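PDB 2IX4: 3-oxoacyl-[acyl-carrier-protein] synthase from Arabidopsis thaliana, which catalyses the condensing step of mitochondrial fatty acid synthesis, adding two carbons from malonyl-ACP to a growing acyl chain. Local coordinates for residues G31-T36 and A62-Y67; L35-L40 and T49-F54; D55-K60 and S214-S219; G122-I127 and E207-A212; C128-A133 and P147-K152. All blocks are in the same frame, centred on the assembly; numbering follows the deposited sequence.

Contact 1 of 5, residues G31-T36 and A62-Y67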
# COMPACT_ATOMS: atom_id res chain seq x y z
N GLY A 31 25.32 0.09 -11.97
CA GLY A 31 25.34 -0.75 -10.77
C GLY A 31 24.97 -2.21 -10.98
O GLY A 31 24.82 -2.95 -10.01
N ILE A 32 24.84 -2.62 -12.24
CA ILE A 32 24.45 -3.99 -12.59
C ILE A 32 25.64 -4.95 -12.59
O ILE A 32 26.71 -4.63 -13.13
CB ILE A 32 23.76 -4.07 -13.99
CG1 ILE A 32 22.68 -2.99 -14.17
CG2 ILE A 32 23.26 -5.50 -14.28
CD1 ILE A 32 21.40 -3.21 -13.44
N ARG A 33 25.45 -6.13 -12.00
CA ARG A 33 26.44 -7.21 -12.06
C ARG A 33 25.75 -8.56 -12.19
O ARG A 33 24.53 -8.66 -12.04
CB ARG A 33 27.37 -7.19 -10.85
CG ARG A 33 26.70 -7.43 -9.50
CD ARG A 33 27.73 -7.78 -8.44
NE ARG A 33 27.15 -7.89 -7.10
CZ ARG A 33 26.53 -8.97 -6.64
NH1 ARG A 33 26.39 -10.05 -7.40
NH2 ARG A 33 26.04 -8.96 -5.40
N GLY A 34 26.53 -9.60 -12.48
CA GLY A 34 26.00 -10.96 -12.57
C GLY A 34 25.62 -11.53 -11.21
O GLY A 34 26.23 -11.20 -10.19
N LEU A 35 24.59 -12.38 -11.21
CA LEU A 35 24.14 -13.06 -9.99
C LEU A 35 25.13 -14.13 -9.53
O LEU A 35 25.78 -14.77 -10.35
CB LEU A 35 22.78 -13.73 -10.22
CG LEU A 35 21.45 -12.98 -10.11
CD1 LEU A 35 20.32 -13.98 -10.18
CD2 LEU A 35 21.35 -12.17 -8.83
N THR A 36 25.22 -14.30 -8.22
CA THR A 36 25.96 -15.41 -7.61
C THR A 36 24.99 -16.21 -6.73
O THR A 36 23.83 -15.83 -6.59
CB THR A 36 27.15 -14.94 -6.75
OG1 THR A 36 26.65 -14.25 -5.60
CG2 THR A 36 28.06 -14.01 -7.54
N ALA A 62 21.55 -8.38 -11.87
CA ALA A 62 20.79 -7.54 -10.94
C ALA A 62 21.63 -6.35 -10.49
O ALA A 62 22.86 -6.36 -10.63
CB ALA A 62 20.32 -8.36 -9.74
N ALA A 63 20.97 -5.33 -9.96
CA ALA A 63 21.65 -4.13 -9.47
C ALA A 63 21.58 -4.07 -7.95
O ALA A 63 20.50 -3.94 -7.38
CB ALA A 63 21.03 -2.90 -10.08
N PHE A 64 22.74 -4.15 -7.31
CA PHE A 64 22.83 -4.33 -5.86
C PHE A 64 23.31 -3.08 -5.13
O PHE A 64 24.23 -2.40 -5.58
CB PHE A 64 23.80 -5.47 -5.53
CG PHE A 64 23.35 -6.82 -5.99
CD1 PHE A 64 23.69 -7.29 -7.25
CD2 PHE A 64 22.60 -7.64 -5.15
CE1 PHE A 64 23.28 -8.56 -7.68
CE2 PHE A 64 22.19 -8.90 -5.57
CZ PHE A 64 22.53 -9.36 -6.84
N VAL A 65 22.70 -2.82 -3.98
CA VAL A 65 23.23 -1.84 -3.04
C VAL A 65 24.57 -2.34 -2.50
O VAL A 65 24.66 -3.49 -2.05
CB VAL A 65 22.24 -1.61 -1.86
CG1 VAL A 65 22.93 -0.88 -0.71
CG2 VAL A 65 21.00 -0.87 -2.33
N PRO A 66 25.63 -1.50 -2.57
CA PRO A 66 26.91 -1.88 -1.98
C PRO A 66 26.89 -1.81 -0.45
O PRO A 66 26.59 -0.75 0.13
CB PRO A 66 27.89 -0.86 -2.56
CG PRO A 66 27.07 0.33 -2.85
CD PRO A 66 25.69 -0.17 -3.21
N TYR A 67 27.20 -2.93 0.19
CA TYR A 67 27.26 -3.02 1.65
C TYR A 67 28.68 -2.78 2.14
O TYR A 67 29.63 -3.06 1.42
CB TYR A 67 26.80 -4.41 2.12
CG TYR A 67 25.30 -4.64 2.15
CD1 TYR A 67 24.69 -5.18 3.28
CD2 TYR A 67 24.50 -4.34 1.05
CE1 TYR A 67 23.31 -5.41 3.31
CE2 TYR A 67 23.13 -4.56 1.08
CZ TYR A 67 22.54 -5.09 2.21
OH TYR A 67 21.18 -5.32 2.25
O HOH W 1 25.87 -4.13 -8.05
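The guanidinium of Arg-33 lies flat on one face of the Phe-64 ring. The two planes are 3° apart and their centres 3.7 Å. CZ sits over the CD1 and CE1 side of the ring, and NH2 reaches over its centre. This is a stacked cation-pi pair. At the ring edge, near its plane, Leu-35 CD2 touches Phe-64 CZ at 3.6 Å. A water lies near the plane too; it donates to Gly-31 O and accepts from Phe-64 N. The Arg-33 chain is extended from CG to NE. NH1 makes a salt bridge with Asp-39 and a weak bond to Gly-34 O. The salt bridge is likely to hold the guanidinium flat on the ring.

The backbones pair as well. Arg-33 N donates to Ala-62 O at 2.9 Å, and Ala-62 N donates to Arg-33 O at 3.0 Å. Next along, Ile-32 and Ala-63 form the non-hydrogen-bonded pair. Their side chains share the sheet face away from Arg-33, and Ile-32 CD1 presses on Ala-63 CB at 3.4 Å, tighter than usual. The whole is a two-stranded antiparallel sheet of strands 32-34 and 61-63, separate from the large mixed sheet of this thiolase-like fold.

Contact 2 of 5, residues L35-L40 and T49-F54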
# COMPACT_ATOMS: atom_id res chain seq x y z
N LEU A 35 24.59 -12.38 -11.21
CA LEU A 35 24.14 -13.06 -9.99
C LEU A 35 25.13 -14.13 -9.53
O LEU A 35 25.78 -14.77 -10.35
CB LEU A 35 22.78 -13.73 -10.22
CG LEU A 35 21.45 -12.98 -10.11
CD1 LEU A 35 20.32 -13.98 -10.18
CD2 LEU A 35 21.35 -12.17 -8.83
N THR A 36 25.22 -14.30 -8.22
CA THR A 36 25.96 -15.41 -7.61
C THR A 36 24.99 -16.21 -6.73
O THR A 36 23.83 -15.83 -6.59
CB THR A 36 27.15 -14.94 -6.75
OG1 THR A 36 26.65 -14.25 -5.60
CG2 THR A 36 28.06 -14.01 -7.54
N LEU A 37 25.47 -17.30 -6.14
CA LEU A 37 24.66 -18.12 -5.23
C LEU A 37 24.22 -17.36 -3.98
O LEU A 37 23.11 -17.56 -3.49
CB LEU A 37 25.40 -19.41 -4.83
CG LEU A 37 25.62 -20.49 -5.89
CD1 LEU A 37 26.37 -21.66 -5.29
CD2 LEU A 37 24.31 -20.96 -6.51
N ASP A 38 25.10 -16.49 -3.47
CA ASP A 38 24.82 -15.67 -2.29
C ASP A 38 23.64 -14.72 -2.50
O ASP A 38 22.93 -14.37 -1.56
CB ASP A 38 26.06 -14.87 -1.88
CG ASP A 38 27.14 -15.74 -1.26
OD1 ASP A 38 28.34 -15.42 -1.45
OD2 ASP A 38 26.81 -16.73 -0.59
N ASP A 39 23.44 -14.31 -3.75
CA ASP A 39 22.40 -13.35 -4.11
C ASP A 39 20.98 -13.94 -4.05
O ASP A 39 20.00 -13.19 -4.07
CB ASP A 39 22.67 -12.77 -5.50
CG ASP A 39 24.02 -12.08 -5.59
OD1 ASP A 39 24.47 -11.49 -4.57
OD2 ASP A 39 24.64 -12.10 -6.68
N LEU A 40 20.88 -15.26 -3.96
CA LEU A 40 19.59 -15.96 -3.88
C LEU A 40 18.89 -15.74 -2.54
O LEU A 40 17.67 -15.94 -2.43
CB LEU A 40 19.78 -17.46 -4.11
CG LEU A 40 20.39 -17.97 -5.42
CD1 LEU A 40 20.81 -19.42 -5.26
CD2 LEU A 40 19.43 -17.81 -6.58
N THR A 49 20.55 -27.45 -3.28
CA THR A 49 19.31 -26.71 -3.56
C THR A 49 19.62 -25.32 -4.11
O THR A 49 18.98 -24.88 -5.06
CB THR A 49 18.40 -26.63 -2.30
OG1 THR A 49 18.16 -27.96 -1.81
CG2 THR A 49 17.06 -25.97 -2.62
N LYS A 50 20.61 -24.64 -3.53
CA LYS A 50 21.11 -23.36 -4.04
C LYS A 50 21.53 -23.48 -5.51
O LYS A 50 21.08 -22.70 -6.36
CB LYS A 50 22.31 -22.87 -3.23
CG LYS A 50 21.99 -22.29 -1.87
CD LYS A 50 23.27 -21.78 -1.23
CE LYS A 50 23.09 -21.45 0.23
NZ LYS A 50 24.39 -21.03 0.84
N LEU A 51 22.40 -24.45 -5.78
CA LEU A 51 22.92 -24.69 -7.13
C LEU A 51 21.80 -24.97 -8.13
O LEU A 51 21.75 -24.35 -9.19
CB LEU A 51 23.94 -25.83 -7.14
CG LEU A 51 25.35 -25.57 -6.58
CD1 LEU A 51 26.07 -26.88 -6.30
CD2 LEU A 51 26.17 -24.68 -7.51
N TYR A 52 20.89 -25.87 -7.77
CA TYR A 52 19.72 -26.17 -8.61
C TYR A 52 18.90 -24.91 -8.89
O TYR A 52 18.51 -24.66 -10.03
CB TYR A 52 18.82 -27.24 -7.98
CG TYR A 52 17.40 -27.18 -8.52
CD1 TYR A 52 17.05 -27.85 -9.69
CD2 TYR A 52 16.42 -26.41 -7.88
CE1 TYR A 52 15.75 -27.77 -10.20
CE2 TYR A 52 15.13 -26.32 -8.38
CZ TYR A 52 14.80 -27.00 -9.54
OH TYR A 52 13.52 -26.91 -10.03
N THR A 53 18.63 -24.14 -7.84
CA THR A 53 17.76 -22.97 -7.94
C THR A 53 18.36 -21.92 -8.88
O THR A 53 17.66 -21.38 -9.74
CB THR A 53 17.45 -22.36 -6.56
OG1 THR A 53 16.84 -23.36 -5.72
CG2 THR A 53 16.49 -21.18 -6.69
N PHE A 54 19.66 -21.64 -8.70
CA PHE A 54 20.38 -20.70 -9.56
C PHE A 54 20.22 -21.03 -11.04
O PHE A 54 19.97 -20.15 -11.86
CB PHE A 54 21.87 -20.67 -9.19
CG PHE A 54 22.65 -19.58 -9.87
CD1 PHE A 54 22.66 -18.29 -9.35
CD2 PHE A 54 23.36 -19.84 -11.04
CE1 PHE A 54 23.38 -17.27 -9.98
CE2 PHE A 54 24.08 -18.83 -11.68
CZ PHE A 54 24.09 -17.54 -11.15
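Leu-37 and Phe-54 make the tight part of this contact, with Leu-35 and Leu-40 close by. Leu-37 CD2 lies 3.6 Å from Phe-54 CB. CG of Phe-54 is anti to its backbone N (chi1 -171°). Beyond it, the ring meets residues 35 and 36. Phe-54 CE1 touches Leu-35 CB at 3.6 Å, and Leu-35 O comes to the ring edge at Phe-54 CZ, 3.3 Å away. Leu-40 CD1 rests on Lys-50 O at 3.5 Å, against the helix backbone.

The outer side is looser and nearer solvent. Leu-37 CD1 touches the exposed Leu-51 at CD2, 3.8 Å away. The side chain of Lys-50 comes no nearer than its CB, 4.3 Å from Leu-40 CD1, while its NZ makes a salt bridge with Glu-47. No hydrogen bond joins the two segments. An alanine in place of Phe-54 would probably leave a gap beside Leu-35 CB and deprive Leu-35 O of its aromatic neighbour.

Within 35-40, Thr-36 N donates to Asp-39 OD2 at 2.7 Å, an oxygen that also pairs with Arg-33. The segment follows strand 32-34 and lies against helix 47-55. Leu-40 and Thr-53 also touch Ala-212 of helix 212-220, and Thr-53 packs on Ile-137 of the second subunit.

Contact 3 of 5, residues D55-K60 and S214-S219. With 6NA (hexanoic acid), chain C.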
# COMPACT_ATOMS: atom_id res chain seq x y z
N ASP A 55 20.36 -22.31 -11.37
CA ASP A 55 20.24 -22.80 -12.74
C ASP A 55 18.85 -22.60 -13.34
O ASP A 55 18.70 -22.59 -14.56
CB ASP A 55 20.64 -24.27 -12.81
CG ASP A 55 22.15 -24.47 -12.82
OD1 ASP A 55 22.90 -23.47 -12.79
OD2 ASP A 55 22.59 -25.63 -12.88
N GLN A 56 17.83 -22.42 -12.50
CA GLN A 56 16.46 -22.24 -12.98
C GLN A 56 16.14 -20.79 -13.35
O GLN A 56 15.08 -20.50 -13.90
CB GLN A 56 15.43 -22.76 -11.97
CG GLN A 56 15.66 -24.19 -11.49
CD GLN A 56 16.13 -25.13 -12.59
OE1 GLN A 56 15.41 -25.38 -13.56
NE2 GLN A 56 17.34 -25.66 -12.44
N LEU A 57 17.07 -19.89 -13.04
CA LEU A 57 16.89 -18.47 -13.27
C LEU A 57 17.32 -18.05 -14.68
O LEU A 57 18.50 -18.12 -15.03
CB LEU A 57 17.64 -17.65 -12.21
CG LEU A 57 17.37 -17.96 -10.74
CD1 LEU A 57 18.23 -17.05 -9.86
CD2 LEU A 57 15.89 -17.82 -10.37
N SER A 58 16.35 -17.62 -15.48
CA SER A 58 16.59 -17.12 -16.82
C SER A 58 17.43 -15.84 -16.78
O SER A 58 18.37 -15.68 -17.57
CB SER A 58 15.27 -16.85 -17.54
OG SER A 58 14.59 -18.06 -17.80
N SER A 59 17.10 -14.96 -15.85
CA SER A 59 17.81 -13.70 -15.67
C SER A 59 18.85 -13.86 -14.57
O SER A 59 18.51 -14.17 -13.43
CB SER A 59 16.83 -12.59 -15.31
OG SER A 59 17.48 -11.34 -15.23
N LYS A 60 20.12 -13.64 -14.92
CA LYS A 60 21.23 -13.81 -13.97
C LYS A 60 22.01 -12.50 -13.78
O LYS A 60 23.23 -12.51 -13.59
CB LYS A 60 22.15 -14.95 -14.40
CG LYS A 60 21.48 -16.33 -14.42
CD LYS A 60 22.48 -17.42 -14.77
CE LYS A 60 21.84 -18.80 -14.77
NZ LYS A 60 21.00 -19.05 -15.99
N SER A 214 11.80 -14.14 -6.19
CA SER A 214 11.53 -12.87 -6.88
C SER A 214 12.05 -12.90 -8.31
O SER A 214 11.32 -12.56 -9.25
CB SER A 214 12.15 -11.70 -6.14
OG SER A 214 11.56 -11.55 -4.86
N VAL A 215 13.31 -13.31 -8.47
CA VAL A 215 13.93 -13.44 -9.79
C VAL A 215 13.19 -14.48 -10.63
O VAL A 215 12.85 -14.21 -11.78
CB VAL A 215 15.45 -13.78 -9.68
CG1 VAL A 215 16.05 -13.99 -11.06
CG2 VAL A 215 16.20 -12.66 -8.96
N ALA A 216 12.92 -15.66 -10.05
CA ALA A 216 12.19 -16.72 -10.74
C ALA A 216 10.77 -16.30 -11.12
O ALA A 216 10.27 -16.66 -12.19
CB ALA A 216 12.15 -17.99 -9.90
N GLY A 217 10.13 -15.54 -10.24
CA GLY A 217 8.78 -15.04 -10.46
C GLY A 217 8.70 -14.06 -11.62
O GLY A 217 7.88 -14.22 -12.52
N PHE A 218 9.56 -13.04 -11.60
CA PHE A 218 9.63 -12.07 -12.69
C PHE A 218 10.13 -12.68 -14.01
O PHE A 218 9.74 -12.22 -15.09
CB PHE A 218 10.48 -10.87 -12.31
CG PHE A 218 9.77 -9.86 -11.44
CD1 PHE A 218 8.73 -9.09 -11.95
CD2 PHE A 218 10.14 -9.68 -10.11
CE1 PHE A 218 8.07 -8.16 -11.16
CE2 PHE A 218 9.50 -8.75 -9.31
CZ PHE A 218 8.46 -7.99 -9.83
N SER A 219 10.98 -13.70 -13.93
CA SER A 219 11.42 -14.44 -15.12
C SER A 219 10.28 -15.21 -15.76
O SER A 219 10.24 -15.38 -16.98
CB SER A 219 12.56 -15.40 -14.78
OG SER A 219 13.74 -14.70 -14.44
CA 6NA C . 6.37 -4.86 -11.14
C 6NA C . 6.21 -3.36 -11.22
O 6NA C . 5.15 -2.87 -11.59
CB 6NA C . 5.78 -5.35 -9.83
CG 6NA C . 6.78 -5.23 -8.69
CD 6NA C . 6.14 -4.63 -7.45
C6 6NA C . 7.11 -3.73 -6.72
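Leu-57 and Ser-58 bring an irregular backbone up to helix 212-220, with the CA atoms of Leu-57 and Ala-216 5.6 Å apart. No hydrogen bond crosses; the contact is packing. Leu-57 CG, anti to its carbonyl carbon (chi1 -53°), lies 4.2 Å from Val-215 CG1. Beyond it, CD2 does most of the touching: it meets Ala-216 CB at 3.8 Å and Val-215 CG1 at 3.9 Å. Val-215 CG1 also lies 3.4 Å from Ser-59 O, a buried carbonyl with no polar partner in the model.

One turn further on, Ser-219 faces the two serines. Its OG lies 3.8 Å from Ser-59 CB and a little further from Ser-58 CB, which is packing alone. That OG instead donates back to Val-215 O at 2.8 Å, from above the carbonyl plane. Ser-219 N reaches the same oxygen from the opposite face, so two bonds grip it. Ser-59 OG bonds to Ser-225 O, and Lys-60 NZ folds back to Leu-57 O.

Phe-218 leaves the helix on another side, and its CZ comes 3.4 Å from CG of the bound hexanoic acid, at the ring edge. The helix thus has the loop 55-60 on one flank and lines the acyl pocket of the condensing enzyme on another.

Contact 4 of 5, residues G122-I127 and E207-A212. With 6NA (hexanoic acid), chain C.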
# COMPACT_ATOMS: atom_id res chain seq x y z
N GLY A 122 6.58 0.07 0.33
CA GLY A 122 7.34 -0.97 -0.35
C GLY A 122 6.39 -1.72 -1.27
O GLY A 122 5.19 -1.80 -0.99
N GLY A 123 6.91 -2.25 -2.37
CA GLY A 123 6.08 -2.91 -3.36
C GLY A 123 5.69 -4.33 -3.02
O GLY A 123 4.52 -4.71 -3.16
N ILE A 124 6.66 -5.13 -2.58
CA ILE A 124 6.42 -6.56 -2.29
C ILE A 124 6.78 -6.96 -0.86
O ILE A 124 6.18 -7.89 -0.31
CB ILE A 124 7.17 -7.50 -3.28
CG1 ILE A 124 7.22 -6.90 -4.69
CG2 ILE A 124 6.48 -8.86 -3.33
CD1 ILE A 124 8.17 -7.62 -5.65
N GLY A 125 7.74 -6.27 -0.26
CA GLY A 125 8.13 -6.55 1.13
C GLY A 125 9.34 -7.45 1.23
O GLY A 125 10.42 -7.09 0.75
N SER A 126 9.17 -8.61 1.84
CA SER A 126 10.28 -9.53 2.06
C SER A 126 9.92 -10.97 1.69
O SER A 126 9.57 -11.78 2.56
CB SER A 126 10.78 -9.43 3.50
OG SER A 126 12.02 -10.10 3.65
N ILE A 127 10.01 -11.28 0.40
CA ILE A 127 9.74 -12.63 -0.11
C ILE A 127 10.68 -13.68 0.49
O ILE A 127 10.26 -14.80 0.78
CB ILE A 127 9.77 -12.69 -1.66
CG1 ILE A 127 8.65 -11.82 -2.25
CG2 ILE A 127 9.64 -14.13 -2.16
CD1 ILE A 127 8.47 -11.93 -3.77
N GLU A 207 12.69 -1.00 -1.60
CA GLU A 207 12.57 -2.36 -2.10
C GLU A 207 13.87 -3.12 -1.95
O GLU A 207 14.95 -2.59 -2.22
CB GLU A 207 12.14 -2.38 -3.57
CG GLU A 207 11.44 -3.67 -3.99
CD GLU A 207 9.97 -3.67 -3.63
OE1 GLU A 207 9.21 -2.92 -4.28
OE2 GLU A 207 9.57 -4.42 -2.71
N SER A 208 13.76 -4.35 -1.48
CA SER A 208 14.88 -5.27 -1.43
C SER A 208 14.35 -6.63 -1.82
O SER A 208 14.08 -7.47 -0.96
CB SER A 208 15.50 -5.31 -0.05
OG SER A 208 16.71 -6.04 -0.09
N SER A 209 14.19 -6.83 -3.12
CA SER A 209 13.53 -8.02 -3.62
C SER A 209 14.42 -8.80 -4.59
O SER A 209 13.93 -9.41 -5.54
CB SER A 209 12.20 -7.63 -4.29
OG SER A 209 11.27 -8.69 -4.19
N ILE A 210 15.74 -8.79 -4.35
CA ILE A 210 16.64 -9.64 -5.12
C ILE A 210 16.89 -10.95 -4.36
O ILE A 210 17.70 -11.01 -3.43
CB ILE A 210 17.99 -8.95 -5.49
CG1 ILE A 210 17.74 -7.61 -6.18
CG2 ILE A 210 18.82 -9.88 -6.40
CD1 ILE A 210 19.00 -6.80 -6.44
N ASP A 211 16.16 -11.98 -4.77
CA ASP A 211 16.21 -13.29 -4.14
C ASP A 211 15.65 -14.32 -5.11
O ASP A 211 15.04 -13.96 -6.12
CB ASP A 211 15.42 -13.30 -2.82
CG ASP A 211 14.01 -12.74 -2.98
OD1 ASP A 211 13.14 -13.42 -3.59
OD2 ASP A 211 13.76 -11.63 -2.48
N ALA A 212 15.84 -15.60 -4.77
CA ALA A 212 15.48 -16.72 -5.65
C ALA A 212 14.08 -16.62 -6.25
O ALA A 212 13.93 -16.66 -7.48
CB ALA A 212 15.65 -18.03 -4.91
CA 6NA C . 6.37 -4.86 -11.14
C 6NA C . 6.21 -3.36 -11.22
O 6NA C . 5.15 -2.87 -11.59
CB 6NA C . 5.78 -5.35 -9.83
CG 6NA C . 6.78 -5.23 -8.69
CD 6NA C . 6.14 -4.63 -7.45
C6 6NA C . 7.11 -3.73 -6.72
O HOH W 2 11.20 -5.29 -0.93
O HOH W 3 11.11 -9.21 -1.16
O HOH W 4 13.41 -6.66 2.11
O HOH W 5 8.86 -3.67 0.15
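Glu-207 directs its carboxylate at the backbone of Gly-123 and Ile-124. CG is anti to the backbone N (chi1 -156°), and a bend at chi2 (83°) turns CD toward the 122-127 loop. OE2 accepts from Ile-124 N at 3.0 Å, on its syn side. OE1 takes a weak bond from Gly-123 N at 3.1 Å, and Gly-362 N also donates to OE1. Two waters donate to OE2. One of them also donates to Gly-125 O and accepts from Ser-208 N.

Ile-124 turns its side chain to the ligand and to Ser-209. CG1 lies 3.7 Å from CD of hexanoic acid, and CD1 meets Ser-209 OG at 3.6 Å. C6 of the acid is 3.3 Å from Glu-207 OE1. Ile-127 and Asp-211 cross at about a right angle, with Ile-127 CG2 3.8 Å from Asp-211 OD1. Ser-209 OG and Asp-211 OD1 both bond to Ser-214 OG. An alanine in place of Glu-207 would probably leave the Ile-124 and Gly-362 N-H groups without their acceptor.

The loops follow the parallel strands 116-122 and 200-207 and lead into helices 127-138 and 212-220. Asp-211 is the N-cap of the second helix. Ile-124 packs on Leu-154 and Ile-127 on Ile-153 of the second subunit.

Contact 5 of 5, residues C128-A133 and P147-K152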
# COMPACT_ATOMS: atom_id res chain seq x y z
N CYS A 128 11.95 -13.32 0.68
CA CYS A 128 12.96 -14.25 1.21
C CYS A 128 12.63 -14.71 2.63
O CYS A 128 12.91 -15.86 2.99
CB CYS A 128 14.36 -13.64 1.15
SG CYS A 128 14.62 -12.19 2.18
N ASP A 129 12.03 -13.82 3.42
CA ASP A 129 11.57 -14.17 4.77
C ASP A 129 10.38 -15.12 4.74
O ASP A 129 10.28 -16.01 5.59
CB ASP A 129 11.23 -12.91 5.56
CG ASP A 129 12.46 -12.21 6.10
OD1 ASP A 129 13.33 -12.89 6.69
OD2 ASP A 129 12.56 -10.97 5.94
N ILE A 130 9.49 -14.93 3.77
CA ILE A 130 8.34 -15.83 3.60
C ILE A 130 8.80 -17.21 3.10
O ILE A 130 8.23 -18.23 3.47
CB ILE A 130 7.25 -15.23 2.68
CG1 ILE A 130 6.81 -13.86 3.21
CG2 ILE A 130 6.04 -16.17 2.57
CD1 ILE A 130 6.00 -13.03 2.22
N VAL A 131 9.83 -17.21 2.25
CA VAL A 131 10.42 -18.46 1.74
C VAL A 131 11.04 -19.28 2.88
O VAL A 131 10.83 -20.50 2.96
CB VAL A 131 11.45 -18.18 0.61
CG1 VAL A 131 12.32 -19.40 0.33
CG2 VAL A 131 10.73 -17.75 -0.67
N GLU A 132 11.78 -18.61 3.76
CA GLU A 132 12.38 -19.26 4.93
C GLU A 132 11.32 -19.88 5.84
O GLU A 132 11.49 -21.00 6.34
CB GLU A 132 13.26 -18.28 5.72
CG GLU A 132 14.58 -17.96 5.04
CD GLU A 132 15.63 -17.37 5.98
OE1 GLU A 132 15.32 -17.14 7.18
OE2 GLU A 132 16.77 -17.14 5.52
N ALA A 133 10.23 -19.15 6.05
CA ALA A 133 9.11 -19.63 6.87
C ALA A 133 8.38 -20.81 6.22
O ALA A 133 8.02 -21.78 6.89
CB ALA A 133 8.14 -18.49 7.15
N PRO A 147 8.65 -14.88 16.19
CA PRO A 147 7.54 -14.00 16.58
C PRO A 147 7.54 -12.70 15.78
O PRO A 147 6.52 -12.00 15.73
CB PRO A 147 7.83 -13.70 18.06
CG PRO A 147 8.82 -14.72 18.50
CD PRO A 147 9.61 -15.07 17.29
N PHE A 148 8.67 -12.39 15.15
CA PHE A 148 8.84 -11.18 14.35
C PHE A 148 8.54 -11.40 12.87
O PHE A 148 8.74 -10.49 12.06
CB PHE A 148 10.26 -10.62 14.51
CG PHE A 148 10.63 -10.29 15.92
CD1 PHE A 148 11.50 -11.10 16.63
CD2 PHE A 148 10.10 -9.16 16.55
CE1 PHE A 148 11.85 -10.80 17.94
CE2 PHE A 148 10.45 -8.85 17.86
CZ PHE A 148 11.32 -9.67 18.56
N PHE A 149 8.07 -12.60 12.51
CA PHE A 149 7.81 -12.93 11.11
C PHE A 149 6.81 -11.97 10.46
O PHE A 149 7.11 -11.38 9.42
CB PHE A 149 7.36 -14.39 10.95
CG PHE A 149 6.80 -14.70 9.58
CD1 PHE A 149 7.64 -14.75 8.46
CD2 PHE A 149 5.44 -14.95 9.41
CE1 PHE A 149 7.12 -15.03 7.19
CE2 PHE A 149 4.92 -15.23 8.14
CZ PHE A 149 5.77 -15.27 7.04
N ILE A 150 5.63 -11.83 11.06
CA ILE A 150 4.58 -10.96 10.52
C ILE A 150 5.03 -9.48 10.42
O ILE A 150 4.90 -8.88 9.35
CB ILE A 150 3.22 -11.10 11.29
CG1 ILE A 150 2.61 -12.50 11.06
CG2 ILE A 150 2.23 -10.00 10.90
CD1 ILE A 150 2.14 -12.79 9.63
N PRO A 151 5.55 -8.90 11.52
CA PRO A 151 6.01 -7.51 11.46
C PRO A 151 7.05 -7.20 10.38
O PRO A 151 7.05 -6.10 9.84
CB PRO A 151 6.63 -7.28 12.85
CG PRO A 151 5.96 -8.26 13.72
CD PRO A 151 5.72 -9.46 12.88
N LYS A 152 7.91 -8.16 10.04
CA LYS A 152 8.98 -7.89 9.07
C LYS A 152 8.61 -8.12 7.59
O LYS A 152 9.40 -7.81 6.70
CB LYS A 152 10.30 -8.58 9.44
CG LYS A 152 10.36 -10.08 9.28
CD LYS A 152 11.78 -10.58 9.55
CE LYS A 152 11.80 -11.90 10.31
NZ LYS A 152 11.40 -13.10 9.49
O HOH W 6 13.63 -14.97 8.24
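Lys-152 reaches across to Asp-129 with its aliphatic chain as well as its amine. From CB, chi1 (72°) sets CG between the backbone N and the carbonyl carbon, and CG lies 4.1 Å from Asp-129 OD2. CD comes closer to the same oxygen, at 3.7 Å. The chain then bends at chi3 and chi4. CE passes 4.1 Å from Asp-129 OD1, and NZ ends 3.4 Å from that atom. This is a long salt bridge, and its hydrogen bond is weak. The two side chains cross at about a right angle. A water bridges the pair: it accepts from Lys-152 NZ and donates to Asp-129 OD1 and to Glu-132 OE1. Asp-129 OD2 has its own partner, Ser-126 OG, and Glu-132 OE2 pairs with Lys-43.

Beside this polar bridge lies the Phe-149 ring. Its CE1 meets Ala-133 CB at 3.6 Å, and Asp-129 O stands at the ring edge, 3.7 Å from CE1. Ile-130 CA is also at the edge.

Here helix 127-138 packs on the short, weakly bonded helix 149-153 at the dimer interface. Ile-130 meets its own counterpart in the second subunit. Ala-133 and Phe-149 both pack on Leu-213 of that subunit, in the homodimer of this enzyme.

Overall arrangement
Contacts 1 to 4 form one connected region. Contacts 1 and 2 share Leu-35 and Thr-36, and Asp-39 of contact 2 pairs with Arg-33 of contact 1 at 2.8 Å between OD2 and NH1. Contacts 2 and 3 have centres about 10 Å apart and meet through Leu-40 and Leu-57. Ile-210 of contact 4 packs on Phe-64 of contact 1. Contacts 3 and 4 both touch the hexanoic acid, and Glu-207 lies about 7 Å from Cys-179 and 8 Å from His-359, two of the predicted active-site residues, measured between side chains. Contact 5 adjoins contact 4, centres about 12 Å apart. Contacts 2 to 5 all reach the second subunit.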